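Local coordinates for protein citryl-spermidine/3,4-dihydroxybenzoyl-citryl-spermidine:spermidine ligase (Bacillus anthracis, PDB 3TO3) that catalyses the ATP-dependent condensation of spermidine with citryl-spermidine intermediates, releasing AMP and diphosphate, in the biosynthesis of the siderophore petrobactin, at residues Leu153-Leu157 and Cys279-Ser283; Lys148-Glu154 and Asp383-Phe387; Met186-Leu191 and Ala275-Cys279. The contacts are given in a common frame with arbitrary orientation. Numbering follows the deposited sequence.

Interaction 1: Leu153-Leu157 and Cys279-Ser283. With ATP (adenosine-5'-triphosphate), chain E.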
ATOM      1  N   LEU B 153      21.261  22.365  -9.482  1.00 65.18           N
ATOM      2  CA  LEU B 153      21.020  22.465  -8.040  1.00 66.02           C
ATOM      3  C   LEU B 153      19.719  21.810  -7.568  1.00 62.38           C
ATOM      4  O   LEU B 153      19.690  21.218  -6.486  1.00 57.68           O
ATOM      5  CB  LEU B 153      21.061  23.911  -7.579  1.00 72.26           C
ATOM      6  CG  LEU B 153      22.459  24.477  -7.377  1.00 74.06           C
ATOM      7  CD1 LEU B 153      22.395  25.989  -7.309  1.00 69.35           C
ATOM      8  CD2 LEU B 153      23.047  23.880  -6.099  1.00 70.38           C
ATOM      9  N   GLU B 154      18.643  21.934  -8.346  1.00 58.36           N
ATOM     10  CA  GLU B 154      17.393  21.301  -7.945  1.00 64.12           C
ATOM     11  C   GLU B 154      17.670  19.844  -7.597  1.00 63.04           C
ATOM     12  O   GLU B 154      17.253  19.381  -6.537  1.00 61.68           O
ATOM     13  CB  GLU B 154      16.297  21.401  -9.017  1.00 77.98           C
ATOM     14  CG  GLU B 154      15.495  22.712  -9.020  1.00 93.10           C
ATOM     15  CD  GLU B 154      14.341  22.755  -7.998  1.00 97.39           C
ATOM     16  OE1 GLU B 154      14.020  21.717  -7.379  1.00 83.85           O
ATOM     17  OE2 GLU B 154      13.742  23.847  -7.824  1.00107.44           O
ATOM     18  N   ASN B 155      18.377  19.130  -8.476  1.00 62.20           N
ATOM     19  CA  ASN B 155      18.641  17.703  -8.241  1.00 62.49           C
ATOM     20  C   ASN B 155      19.854  17.398  -7.361  1.00 60.54           C
ATOM     21  O   ASN B 155      19.980  16.292  -6.833  1.00 61.28           O
ATOM     22  CB  ASN B 155      18.747  16.934  -9.559  1.00 68.90           C
ATOM     23  CG  ASN B 155      17.499  17.087 -10.417  1.00 78.96           C
ATOM     24  OD1 ASN B 155      17.447  17.911 -11.342  1.00 87.98           O
ATOM     25  ND2 ASN B 155      16.474  16.308 -10.095  1.00 73.73           N
ATOM     26  N   HIS B 156      20.732  18.374  -7.170  1.00 56.87           N
ATOM     27  CA  HIS B 156      21.856  18.147  -6.265  1.00 65.06           C
ATOM     28  C   HIS B 156      21.613  18.515  -4.789  1.00 67.32           C
ATOM     29  O   HIS B 156      22.374  18.086  -3.911  1.00 65.50           O
ATOM     30  CB  HIS B 156      23.178  18.685  -6.838  1.00 69.00           C
ATOM     31  CG  HIS B 156      23.707  17.853  -7.970  1.00 86.75           C
ATOM     32  ND1 HIS B 156      24.259  16.601  -7.779  1.00 87.39           N
ATOM     33  CD2 HIS B 156      23.731  18.072  -9.309  1.00 94.08           C
ATOM     34  CE1 HIS B 156      24.616  16.096  -8.949  1.00 93.87           C
ATOM     35  NE2 HIS B 156      24.307  16.968  -9.893  1.00 96.65           N
ATOM     36  N   LEU B 157      20.517  19.217  -4.486  1.00 66.21           N
ATOM     37  CA  LEU B 157      20.215  19.358  -3.072  1.00 64.97           C
ATOM     38  C   LEU B 157      19.307  18.195  -2.774  1.00 63.83           C
ATOM     39  O   LEU B 157      18.101  18.216  -3.037  1.00 70.29           O
ATOM     40  CB  LEU B 157      19.415  20.630  -2.796  1.00 59.29           C
ATOM     41  CG  LEU B 157      19.823  21.972  -3.368  1.00 69.13           C
ATOM     42  CD1 LEU B 157      18.638  22.916  -3.165  1.00 78.26           C
ATOM     43  CD2 LEU B 157      21.086  22.472  -2.692  1.00 61.14           C
ATOM     44  N   CYS B 279      12.776  15.385 -16.543  1.00 43.05           N
ATOM     45  CA  CYS B 279      13.544  15.031 -15.381  1.00 43.31           C
ATOM     46  C   CYS B 279      12.855  15.648 -14.161  1.00 45.24           C
ATOM     47  O   CYS B 279      12.423  16.796 -14.217  1.00 43.26           O
ATOM     48  CB  CYS B 279      14.931  15.608 -15.577  1.00 50.26           C
ATOM     49  SG  CYS B 279      16.026  15.232 -14.282  1.00 68.37           S
ATOM     50  N   ALA B 280      12.721  14.896 -13.075  1.00 42.09           N
ATOM     51  CA  ALA B 280      12.013  15.397 -11.890  1.00 43.91           C
ATOM     52  C   ALA B 280      12.777  16.491 -11.192  1.00 43.10           C
ATOM     53  O   ALA B 280      13.996  16.471 -11.202  1.00 41.00           O
ATOM     54  CB  ALA B 280      11.733  14.262 -10.875  1.00 41.70           C
ATOM     55  N   GLN B 281      12.043  17.422 -10.578  1.00 43.52           N
ATOM     56  CA  GLN B 281      12.584  18.382  -9.604  1.00 47.28           C
ATOM     57  C   GLN B 281      12.463  17.857  -8.157  1.00 54.45           C
ATOM     58  O   GLN B 281      12.106  16.704  -7.943  1.00 66.29           O
ATOM     59  CB  GLN B 281      11.847  19.706  -9.727  1.00 41.03           C
ATOM     60  CG  GLN B 281      11.871  20.252 -11.137  1.00 57.33           C
ATOM     61  CD  GLN B 281      11.315  21.672 -11.234  1.00 71.31           C
ATOM     62  OE1 GLN B 281      10.138  21.910 -10.945  1.00 73.57           O
ATOM     63  NE2 GLN B 281      12.165  22.622 -11.649  1.00 73.36           N
ATOM     64  N   GLN B 282      12.746  18.702  -7.170  1.00 55.24           N
ATOM     65  CA  GLN B 282      12.636  18.311  -5.767  1.00 58.32           C
ATOM     66  C   GLN B 282      11.271  17.762  -5.427  1.00 57.42           C
ATOM     67  O   GLN B 282      11.143  16.969  -4.505  1.00 65.41           O
ATOM     68  CB  GLN B 282      12.886  19.507  -4.854  1.00 66.09           C
ATOM     69  CG  GLN B 282      14.354  19.852  -4.632  1.00 75.60           C
ATOM     70  CD  GLN B 282      14.527  21.066  -3.729  1.00 75.30           C
ATOM     71  OE1 GLN B 282      14.955  20.930  -2.585  1.00 72.88           O
ATOM     72  NE2 GLN B 282      14.174  22.263  -4.238  1.00 70.35           N
ATOM     73  N   SER B 283      10.251  18.198  -6.160  1.00 51.61           N
ATOM     74  CA  SER B 283       8.859  17.822  -5.892  1.00 53.58           C
ATOM     75  C   SER B 283       8.530  16.429  -6.411  1.00 63.00           C
ATOM     76  O   SER B 283       7.631  15.750  -5.902  1.00 80.90           O
ATOM     77  CB  SER B 283       7.890  18.900  -6.436  1.00 53.84           C
ATOM     78  OG  SER B 283       7.013  18.447  -7.463  1.00 60.61           O
TER
HETATM   79  PB  ATP E 617       4.823  20.503  -5.165  0.71 84.11           P
HETATM   80  O1B ATP E 617       4.709  19.292  -6.056  0.71 79.96           O
HETATM   81  O2B ATP E 617       3.451  20.928  -4.713  0.71 83.35           O
HETATM   82  O3B ATP E 617       5.550  21.661  -5.942  0.71 56.14           O
HETATM   83  PA  ATP E 617       5.314  19.110  -2.883  0.71113.19           P
HETATM   84  O1A ATP E 617       4.436  18.077  -3.560  0.71110.20           O
HETATM   85  O2A ATP E 617       4.630  19.772  -1.692  0.71109.54           O
HETATM   86  O3A ATP E 617       5.709  20.206  -3.911  0.71129.61           O
HETATM   87  O5' ATP E 617       6.611  18.366  -2.401  0.71126.49           O
HETATM   88  C5' ATP E 617       7.819  19.027  -2.322  0.71119.91           C
HETATM   89  C4' ATP E 617       8.831  18.419  -1.528  0.71113.13           C
HETATM   90  O4' ATP E 617       9.838  19.422  -1.159  0.71106.95           O
HETATM   91  C3' ATP E 617       8.266  17.917  -0.255  0.71112.13           C
HETATM   92  O3' ATP E 617       8.476  16.562  -0.148  0.71113.31           O
HETATM   93  C2' ATP E 617       8.988  18.653   0.798  0.71105.73           C
HETATM   94  O2' ATP E 617       9.214  17.857   1.883  0.71100.76           O
HETATM   95  C1' ATP E 617      10.258  19.022   0.111  0.71102.06           C
HETATM   96  N9  ATP E 617      11.053  20.026   0.765  0.71 90.74           N
HETATM   97  C8  ATP E 617      12.364  19.891   1.034  0.71 80.07           C
HETATM   98  N7  ATP E 617      12.777  21.012   1.641  0.71 77.72           N
HETATM   99  C5  ATP E 617      11.737  21.869   1.755  0.71 82.29           C
HETATM  100  C6  ATP E 617      11.608  23.158   2.293  0.71 77.09           C
HETATM  101  N6  ATP E 617      12.754  23.800   2.874  0.71 73.57           N
HETATM  102  N1  ATP E 617      10.402  23.770   2.254  0.71 77.65           N
HETATM  103  C2  ATP E 617       9.336  23.149   1.706  0.71 82.60           C
HETATM  104  N3  ATP E 617       9.429  21.906   1.182  0.71 87.43           N
HETATM  105  C4  ATP E 617      10.614  21.240   1.192  0.71 88.61           C
HETATM  106  O   HOH W   1      16.221  19.291  -0.499  1.00 49.22           O
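Three direct hydrogen bonds fix the C-terminal end of helix 150-156 to the end of strand 278-280 and the residues that follow it toward the ATP site. The backbones come closest at E154 and Q281, whose CA atoms are 5.9 Å apart, and the 314 Å² buried between the segments is contributed by residues that are all buried in the assembly. E154 OE1 accepts twice from one residue: from Q282 N at 3.3 Å, with an N-H...O angle of 165°, and from Q282 NE2 at 3.2 Å and 149°. A single carboxylate oxygen thus satisfies both a main-chain and a side-chain donor, while E154 OE2 takes part in a weak hydrogen bond with Y150 OH. One residue on, N155 ND2 donates to A280 O over 2.7 Å at 169°; the same amide nitrogen also donates to Y183 O.

The other end of the Q282 amide is satisfied as well. Q282 OE1 accepts from N388 ND2 and from water 1 at 2.9 Å; that water makes a weaker bond of 3.3 Å to L157 O. L157 is the first residue to leave helical phi/psi, and its carbonyl is met by the water and by Y183 OH.

Next to this polar network, S283 OG donates to ATP O1B over 2.8 Å and is hydrogen-bonded to T286 OG1. The arrangement belongs to the nucleotide site of an IucA/IucC-family synthetase: the segment that presents S283 to the beta-phosphate is held from behind by a buried helix end.

Interaction 2: Lys148-Glu154 and Asp383-Phe387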
ATOM      1  N   LYS B 148      27.381  25.347 -10.303  1.00101.75           N
ATOM      2  CA  LYS B 148      26.070  24.713 -10.430  1.00 90.20           C
ATOM      3  C   LYS B 148      24.998  25.693 -10.924  1.00 83.81           C
ATOM      4  O   LYS B 148      24.732  26.717 -10.284  1.00 75.24           O
ATOM      5  CB  LYS B 148      25.631  24.123  -9.093  1.00 89.58           C
ATOM      6  CG  LYS B 148      26.460  22.958  -8.585  1.00 94.89           C
ATOM      7  CD  LYS B 148      26.038  21.628  -9.194  1.00 97.67           C
ATOM      8  CE  LYS B 148      26.714  21.392 -10.553  1.00107.35           C
ATOM      9  NZ  LYS B 148      26.492  19.994 -11.061  1.00109.14           N
ATOM     10  N   SER B 149      24.388  25.373 -12.067  1.00 87.92           N
ATOM     11  CA  SER B 149      23.252  26.132 -12.593  1.00 81.83           C
ATOM     12  C   SER B 149      21.984  25.765 -11.803  1.00 72.86           C
ATOM     13  O   SER B 149      22.030  24.896 -10.911  1.00 62.54           O
ATOM     14  CB  SER B 149      23.036  25.797 -14.065  1.00 80.56           C
ATOM     15  OG  SER B 149      22.550  24.467 -14.195  1.00 83.54           O
ATOM     16  N   TYR B 150      20.861  26.412 -12.139  1.00 71.04           N
ATOM     17  CA  TYR B 150      19.588  26.184 -11.444  1.00 65.10           C
ATOM     18  C   TYR B 150      19.152  24.726 -11.481  1.00 55.39           C
ATOM     19  O   TYR B 150      18.898  24.126 -10.447  1.00 52.16           O
ATOM     20  CB  TYR B 150      18.457  27.044 -12.021  1.00 66.03           C
ATOM     21  CG  TYR B 150      17.095  26.658 -11.447  1.00 66.90           C
ATOM     22  CD1 TYR B 150      16.115  26.069 -12.243  1.00 68.67           C
ATOM     23  CD2 TYR B 150      16.807  26.862 -10.102  1.00 65.01           C
ATOM     24  CE1 TYR B 150      14.887  25.715 -11.716  1.00 66.79           C
ATOM     25  CE2 TYR B 150      15.582  26.522  -9.569  1.00 62.94           C
ATOM     26  CZ  TYR B 150      14.628  25.941 -10.375  1.00 66.13           C
ATOM     27  OH  TYR B 150      13.417  25.582  -9.829  1.00 74.26           O
ATOM     28  N   ASP B 151      19.070  24.173 -12.685  1.00 57.19           N
ATOM     29  CA  ASP B 151      18.576  22.826 -12.884  1.00 59.63           C
ATOM     30  C   ASP B 151      19.436  21.803 -12.164  1.00 55.71           C
ATOM     31  O   ASP B 151      18.902  20.871 -11.575  1.00 60.96           O
ATOM     32  CB  ASP B 151      18.476  22.506 -14.377  1.00 58.42           C
ATOM     33  CG  ASP B 151      17.481  23.381 -15.080  1.00 61.03           C
ATOM     34  OD1 ASP B 151      16.401  23.607 -14.505  1.00 64.10           O
ATOM     35  OD2 ASP B 151      17.791  23.863 -16.197  1.00 75.88           O
ATOM     36  N   GLU B 152      20.757  22.000 -12.219  1.00 65.53           N
ATOM     37  CA  GLU B 152      21.730  21.144 -11.540  1.00 68.15           C
ATOM     38  C   GLU B 152      21.550  21.185 -10.028  1.00 65.32           C
ATOM     39  O   GLU B 152      21.654  20.152  -9.358  1.00 62.70           O
ATOM     40  CB  GLU B 152      23.162  21.547 -11.898  1.00 81.65           C
ATOM     41  CG  GLU B 152      23.787  20.795 -13.069  1.00 97.96           C
ATOM     42  CD  GLU B 152      24.988  21.546 -13.681  1.00116.88           C
ATOM     43  OE1 GLU B 152      25.332  22.655 -13.196  1.00115.10           O
ATOM     44  OE2 GLU B 152      25.582  21.026 -14.657  1.00126.04           O
ATOM     45  N   LEU B 153      21.261  22.365  -9.482  1.00 65.18           N
ATOM     46  CA  LEU B 153      21.020  22.465  -8.040  1.00 66.02           C
ATOM     47  C   LEU B 153      19.719  21.810  -7.568  1.00 62.38           C
ATOM     48  O   LEU B 153      19.690  21.218  -6.486  1.00 57.68           O
ATOM     49  CB  LEU B 153      21.061  23.911  -7.579  1.00 72.26           C
ATOM     50  CG  LEU B 153      22.459  24.477  -7.377  1.00 74.06           C
ATOM     51  CD1 LEU B 153      22.395  25.989  -7.309  1.00 69.35           C
ATOM     52  CD2 LEU B 153      23.047  23.880  -6.099  1.00 70.38           C
ATOM     53  N   GLU B 154      18.643  21.934  -8.346  1.00 58.36           N
ATOM     54  CA  GLU B 154      17.393  21.301  -7.945  1.00 64.12           C
ATOM     55  C   GLU B 154      17.670  19.844  -7.597  1.00 63.04           C
ATOM     56  O   GLU B 154      17.253  19.381  -6.537  1.00 61.68           O
ATOM     57  CB  GLU B 154      16.297  21.401  -9.017  1.00 77.98           C
ATOM     58  CG  GLU B 154      15.495  22.712  -9.020  1.00 93.10           C
ATOM     59  CD  GLU B 154      14.341  22.755  -7.998  1.00 97.39           C
ATOM     60  OE1 GLU B 154      14.020  21.717  -7.379  1.00 83.85           O
ATOM     61  OE2 GLU B 154      13.742  23.847  -7.824  1.00107.44           O
ATOM     62  N   ASP B 383      21.823  33.554 -12.837  1.00 61.16           N
ATOM     63  CA  ASP B 383      21.443  32.151 -12.605  1.00 57.90           C
ATOM     64  C   ASP B 383      20.440  32.083 -11.447  1.00 49.72           C
ATOM     65  O   ASP B 383      20.008  33.121 -10.929  1.00 50.71           O
ATOM     66  CB  ASP B 383      22.658  31.244 -12.342  1.00 69.95           C
ATOM     67  CG  ASP B 383      22.467  29.810 -12.892  1.00 80.64           C
ATOM     68  OD1 ASP B 383      21.303  29.311 -12.990  1.00 67.84           O
ATOM     69  OD2 ASP B 383      23.499  29.185 -13.235  1.00 88.92           O
ATOM     70  N   ALA B 384      20.061  30.876 -11.040  1.00 36.55           N
ATOM     71  CA  ALA B 384      18.987  30.732 -10.073  1.00 42.37           C
ATOM     72  C   ALA B 384      19.262  29.571  -9.159  1.00 44.98           C
ATOM     73  O   ALA B 384      19.842  28.576  -9.573  1.00 45.11           O
ATOM     74  CB  ALA B 384      17.634  30.518 -10.788  1.00 39.47           C
ATOM     75  N   VAL B 385      18.821  29.693  -7.916  1.00 42.07           N
ATOM     76  CA  VAL B 385      18.973  28.614  -6.964  1.00 43.35           C
ATOM     77  C   VAL B 385      17.646  28.462  -6.218  1.00 35.21           C
ATOM     78  O   VAL B 385      17.016  29.448  -5.869  1.00 43.82           O
ATOM     79  CB  VAL B 385      20.177  28.914  -5.972  1.00 45.20           C
ATOM     80  CG1 VAL B 385      20.027  30.266  -5.337  1.00 42.57           C
ATOM     81  CG2 VAL B 385      20.257  27.884  -4.890  1.00 51.62           C
ATOM     82  N   PRO B 386      17.227  27.220  -5.953  1.00 38.89           N
ATOM     83  CA  PRO B 386      16.047  27.016  -5.104  1.00 36.19           C
ATOM     84  C   PRO B 386      16.258  27.624  -3.734  1.00 42.40           C
ATOM     85  O   PRO B 386      17.346  27.518  -3.171  1.00 47.55           O
ATOM     86  CB  PRO B 386      15.940  25.496  -4.980  1.00 31.17           C
ATOM     87  CG  PRO B 386      17.161  24.926  -5.637  1.00 38.08           C
ATOM     88  CD  PRO B 386      17.726  25.968  -6.542  1.00 45.85           C
ATOM     89  N   PHE B 387      15.225  28.239  -3.182  1.00 39.93           N
ATOM     90  CA  PHE B 387      15.427  29.050  -1.999  1.00 36.75           C
ATOM     91  C   PHE B 387      15.908  28.240  -0.791  1.00 41.23           C
ATOM     92  O   PHE B 387      16.777  28.695  -0.065  1.00 40.46           O
ATOM     93  CB  PHE B 387      14.203  29.898  -1.698  1.00 37.34           C
ATOM     94  CG  PHE B 387      14.455  31.013  -0.729  1.00 39.25           C
ATOM     95  CD1 PHE B 387      14.835  32.256  -1.179  1.00 37.16           C
ATOM     96  CD2 PHE B 387      14.321  30.812   0.634  1.00 37.64           C
ATOM     97  CE1 PHE B 387      15.046  33.296  -0.287  1.00 40.64           C
ATOM     98  CE2 PHE B 387      14.542  31.836   1.516  1.00 43.38           C
ATOM     99  CZ  PHE B 387      14.897  33.087   1.053  1.00 38.04           C
TER
HETATM  100  O   HOH W   2      22.806  29.057  -9.891  1.00 53.53           O
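Helix 150-154 and strand 383-386 run nearly parallel, their short axes 15° apart in N-to-C direction and 7.2 Å apart at closest approach. The tightest backbone point is Y150 to A384, with 4.8 Å between CA atoms, where Y150 CA makes a CA-H...O contact of 3.0 Å to A384 O. S149 is the N-cap, and at this helix start D383 OD1 accepts a weak bond from Y150 N (3.1 Å, 133°) besides a 2.8 Å bond from A384 N. Water 2 donates to K148 O at 3.1 Å and to A384 O at 3.0 Å.

Apolar contacts begin at the same place, with Y150 CB 3.8 Å from A384 CB, and continue along the helix: L153 CD1 meets V385 CG2 at 3.7 Å, and P386 CD packs against Y150 CE2 (3.8 Å) and L153 CB (4.1 Å). With one weak direct hydrogen bond in 337 Å² of buried surface, the chemistry implies packing that is mainly van der Waals, with D383 and a bridging water supplying polar links between the start of the helix and the strand.

Interaction 3: Met186-Leu191 and Ala275-Cys279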
HETATM    1  N   MSE B 186      18.298  11.788 -11.218  1.00 55.45           N
HETATM    2  CA  MSE B 186      18.300  12.590 -12.454  1.00 55.77           C
HETATM    3  C   MSE B 186      18.122  11.741 -13.684  1.00 53.49           C
HETATM    4  O   MSE B 186      18.824  11.927 -14.672  1.00 69.06           O
HETATM    5  CB  MSE B 186      19.606  13.356 -12.598  1.00 63.97           C
HETATM    6  CG  MSE B 186      19.769  14.485 -11.618  1.00 76.09           C
HETATM    7 SE   MSE B 186      21.356  15.522 -12.061  0.52 99.96          SE
HETATM    8  CE  MSE B 186      22.708  14.270 -11.439  1.00 49.75           C
ATOM      9  N   ARG B 187      17.219  10.784 -13.605  1.00 56.50           N
ATOM     10  CA  ARG B 187      16.987   9.872 -14.707  1.00 66.78           C
ATOM     11  C   ARG B 187      16.012  10.521 -15.675  1.00 62.09           C
ATOM     12  O   ARG B 187      15.006  11.072 -15.257  1.00 52.85           O
ATOM     13  CB  ARG B 187      16.423   8.558 -14.188  1.00 71.47           C
ATOM     14  CG  ARG B 187      17.465   7.658 -13.553  1.00 79.99           C
ATOM     15  CD  ARG B 187      18.197   6.865 -14.609  1.00 91.59           C
ATOM     16  NE  ARG B 187      19.204   5.989 -14.025  1.00109.75           N
ATOM     17  CZ  ARG B 187      20.460   6.355 -13.771  1.00121.84           C
ATOM     18  NH1 ARG B 187      20.862   7.593 -14.048  1.00124.94           N
ATOM     19  NH2 ARG B 187      21.313   5.484 -13.236  1.00122.97           N
ATOM     20  N   PRO B 188      16.330  10.494 -16.971  1.00 63.05           N
ATOM     21  CA  PRO B 188      15.415  11.050 -17.968  1.00 58.69           C
ATOM     22  C   PRO B 188      14.201  10.160 -18.108  1.00 56.81           C
ATOM     23  O   PRO B 188      14.357   8.948 -18.095  1.00 66.22           O
ATOM     24  CB  PRO B 188      16.231  11.008 -19.251  1.00 68.71           C
ATOM     25  CG  PRO B 188      17.672  10.889 -18.792  1.00 73.01           C
ATOM     26  CD  PRO B 188      17.609  10.070 -17.554  1.00 64.98           C
ATOM     27  N   ILE B 189      13.011  10.738 -18.242  1.00 54.05           N
ATOM     28  CA  ILE B 189      11.814   9.921 -18.427  1.00 53.58           C
ATOM     29  C   ILE B 189      10.866  10.557 -19.437  1.00 50.97           C
ATOM     30  O   ILE B 189      10.944  11.757 -19.715  1.00 59.04           O
ATOM     31  CB  ILE B 189      11.081   9.660 -17.096  1.00 50.25           C
ATOM     32  CG1 ILE B 189      10.119  10.798 -16.769  1.00 51.01           C
ATOM     33  CG2 ILE B 189      12.082   9.502 -15.959  1.00 58.58           C
ATOM     34  CD1 ILE B 189       9.935  11.031 -15.270  1.00 53.84           C
ATOM     35  N   LYS B 190       9.985   9.733 -19.987  1.00 46.82           N
ATOM     36  CA  LYS B 190       9.037  10.155 -21.006  1.00 53.14           C
ATOM     37  C   LYS B 190       7.707  10.263 -20.343  1.00 44.12           C
ATOM     38  O   LYS B 190       7.359   9.412 -19.544  1.00 43.39           O
ATOM     39  CB  LYS B 190       8.870   9.083 -22.072  1.00 54.81           C
ATOM     40  CG  LYS B 190      10.110   8.689 -22.763  1.00 60.64           C
ATOM     41  CD  LYS B 190      10.615   9.815 -23.575  1.00 60.09           C
ATOM     42  CE  LYS B 190      11.314   9.280 -24.800  1.00 61.19           C
ATOM     43  NZ  LYS B 190      11.934  10.422 -25.502  1.00 65.95           N
ATOM     44  N   LEU B 191       6.937  11.277 -20.702  1.00 45.11           N
ATOM     45  CA  LEU B 191       5.564  11.341 -20.258  1.00 45.04           C
ATOM     46  C   LEU B 191       4.788  10.379 -21.121  1.00 43.62           C
ATOM     47  O   LEU B 191       5.152  10.142 -22.275  1.00 52.20           O
ATOM     48  CB  LEU B 191       5.022  12.754 -20.392  1.00 48.95           C
ATOM     49  CG  LEU B 191       5.809  13.751 -19.549  1.00 54.96           C
ATOM     50  CD1 LEU B 191       5.231  15.121 -19.716  1.00 62.72           C
ATOM     51  CD2 LEU B 191       5.687  13.326 -18.151  1.00 56.43           C
ATOM     52  N   ALA B 275       7.847  13.067 -27.064  1.00 50.65           N
ATOM     53  CA  ALA B 275       9.084  13.115 -27.841  1.00 50.33           C
ATOM     54  C   ALA B 275      10.230  13.537 -26.927  1.00 51.67           C
ATOM     55  O   ALA B 275      11.321  12.992 -26.989  1.00 57.53           O
ATOM     56  CB  ALA B 275       8.965  14.130 -29.048  1.00 47.38           C
ATOM     57  N   ASP B 276       9.973  14.539 -26.094  1.00 44.93           N
ATOM     58  CA  ASP B 276      10.996  15.075 -25.200  1.00 49.94           C
ATOM     59  C   ASP B 276      11.207  14.219 -23.938  1.00 52.85           C
ATOM     60  O   ASP B 276      10.305  13.500 -23.481  1.00 51.45           O
ATOM     61  CB  ASP B 276      10.678  16.540 -24.824  1.00 47.91           C
ATOM     62  CG  ASP B 276      10.694  17.487 -26.051  1.00 60.74           C
ATOM     63  OD1 ASP B 276      11.152  17.071 -27.144  1.00 57.99           O
ATOM     64  OD2 ASP B 276      10.263  18.654 -25.921  1.00 59.05           O
ATOM     65  N   ASP B 277      12.406  14.322 -23.389  1.00 49.64           N
ATOM     66  CA  ASP B 277      12.750  13.720 -22.112  1.00 51.40           C
ATOM     67  C   ASP B 277      12.498  14.721 -20.980  1.00 46.25           C
ATOM     68  O   ASP B 277      12.679  15.925 -21.136  1.00 46.92           O
ATOM     69  CB  ASP B 277      14.223  13.324 -22.110  1.00 50.18           C
ATOM     70  CG  ASP B 277      14.497  12.122 -22.981  1.00 59.26           C
ATOM     71  OD1 ASP B 277      13.634  11.230 -23.050  1.00 61.64           O
ATOM     72  OD2 ASP B 277      15.564  12.070 -23.613  1.00 68.23           O
ATOM     73  N   TYR B 278      12.065  14.209 -19.845  1.00 42.36           N
ATOM     74  CA  TYR B 278      11.825  15.046 -18.697  1.00 41.56           C
ATOM     75  C   TYR B 278      12.637  14.534 -17.532  1.00 48.17           C
ATOM     76  O   TYR B 278      13.140  13.402 -17.522  1.00 45.93           O
ATOM     77  CB  TYR B 278      10.335  15.096 -18.339  1.00 44.47           C
ATOM     78  CG  TYR B 278       9.507  15.916 -19.307  1.00 42.51           C
ATOM     79  CD1 TYR B 278       9.086  17.191 -18.977  1.00 46.53           C
ATOM     80  CD2 TYR B 278       9.162  15.415 -20.567  1.00 43.45           C
ATOM     81  CE1 TYR B 278       8.341  17.950 -19.864  1.00 43.39           C
ATOM     82  CE2 TYR B 278       8.413  16.160 -21.457  1.00 41.05           C
ATOM     83  CZ  TYR B 278       8.012  17.432 -21.099  1.00 49.23           C
ATOM     84  OH  TYR B 278       7.271  18.187 -21.973  1.00 52.26           O
ATOM     85  N   CYS B 279      12.776  15.385 -16.543  1.00 43.05           N
ATOM     86  CA  CYS B 279      13.544  15.031 -15.381  1.00 43.31           C
ATOM     87  C   CYS B 279      12.855  15.648 -14.161  1.00 45.24           C
ATOM     88  O   CYS B 279      12.423  16.796 -14.217  1.00 43.26           O
ATOM     89  CB  CYS B 279      14.931  15.608 -15.577  1.00 50.26           C
ATOM     90  SG  CYS B 279      16.026  15.232 -14.282  1.00 68.37           S
TER
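M186, a selenomethionine in this crystal, opens the first segment with its CA 3.9 Å from C279 SG, while the end of its side chain leads away toward helix 150-156. R187 directs its CA-to-CB bond away from the partner, and R187 NH2 is hydrogen-bonded to Y7 OH. At P188 the backbones close in: P188 CA lies 3.3 Å from Y278 O in a CA-H...O contact, and P188 CB is 4.2 Å from D277 CB.

I189 forms an antiparallel hydrogen-bonded pair with Y278, CA atoms 5.1 Å apart. I189 N donates to Y278 O at 2.8 Å and Y278 N to I189 O at 2.7 Å, both at 156°; this is a single bridge. K190 then folds its chain back so that K190 NZ forms a salt bridge with D277 OD1 (3.1 Å) and donates to A275 O (3.0 Å). L191 CD1 sits over one face of the Y278 ring, 3.9 Å from the centroid and 15° off its normal, a CH-pi contact.

Successive residues thus contribute a paired backbone, a charged link and an apolar ring contact, a mixture in which the single I189-Y278 bridge defines the antiparallel register, and the K190 salt bridge and L191 CH-pi contact lie beside it.

How the interactions relate
All three contacts lie within the IucA/IucC synthetase region of the chain. Interactions 1 and 2 have centres 9 Å apart and share L153 and E154 on helix 150-156, which meets strand 278-280 and its exit in one and strand 383-386 in the other; both strands belong to the same mixed sheet. They also touch directly, with L157 CD1 3.5 Å from P386 CG. Interaction 3 shares C279 with interaction 1, its centre 13 Å away. In sequence, interactions 1 and 2 start from the same stretch, 1 and 3 end on the same stretch, and 3 is nested inside the loop closed by 2. Interaction 1 thus joins the other two, which do not touch (centres 19 Å apart), around the strand end leading to ATP-binding S283.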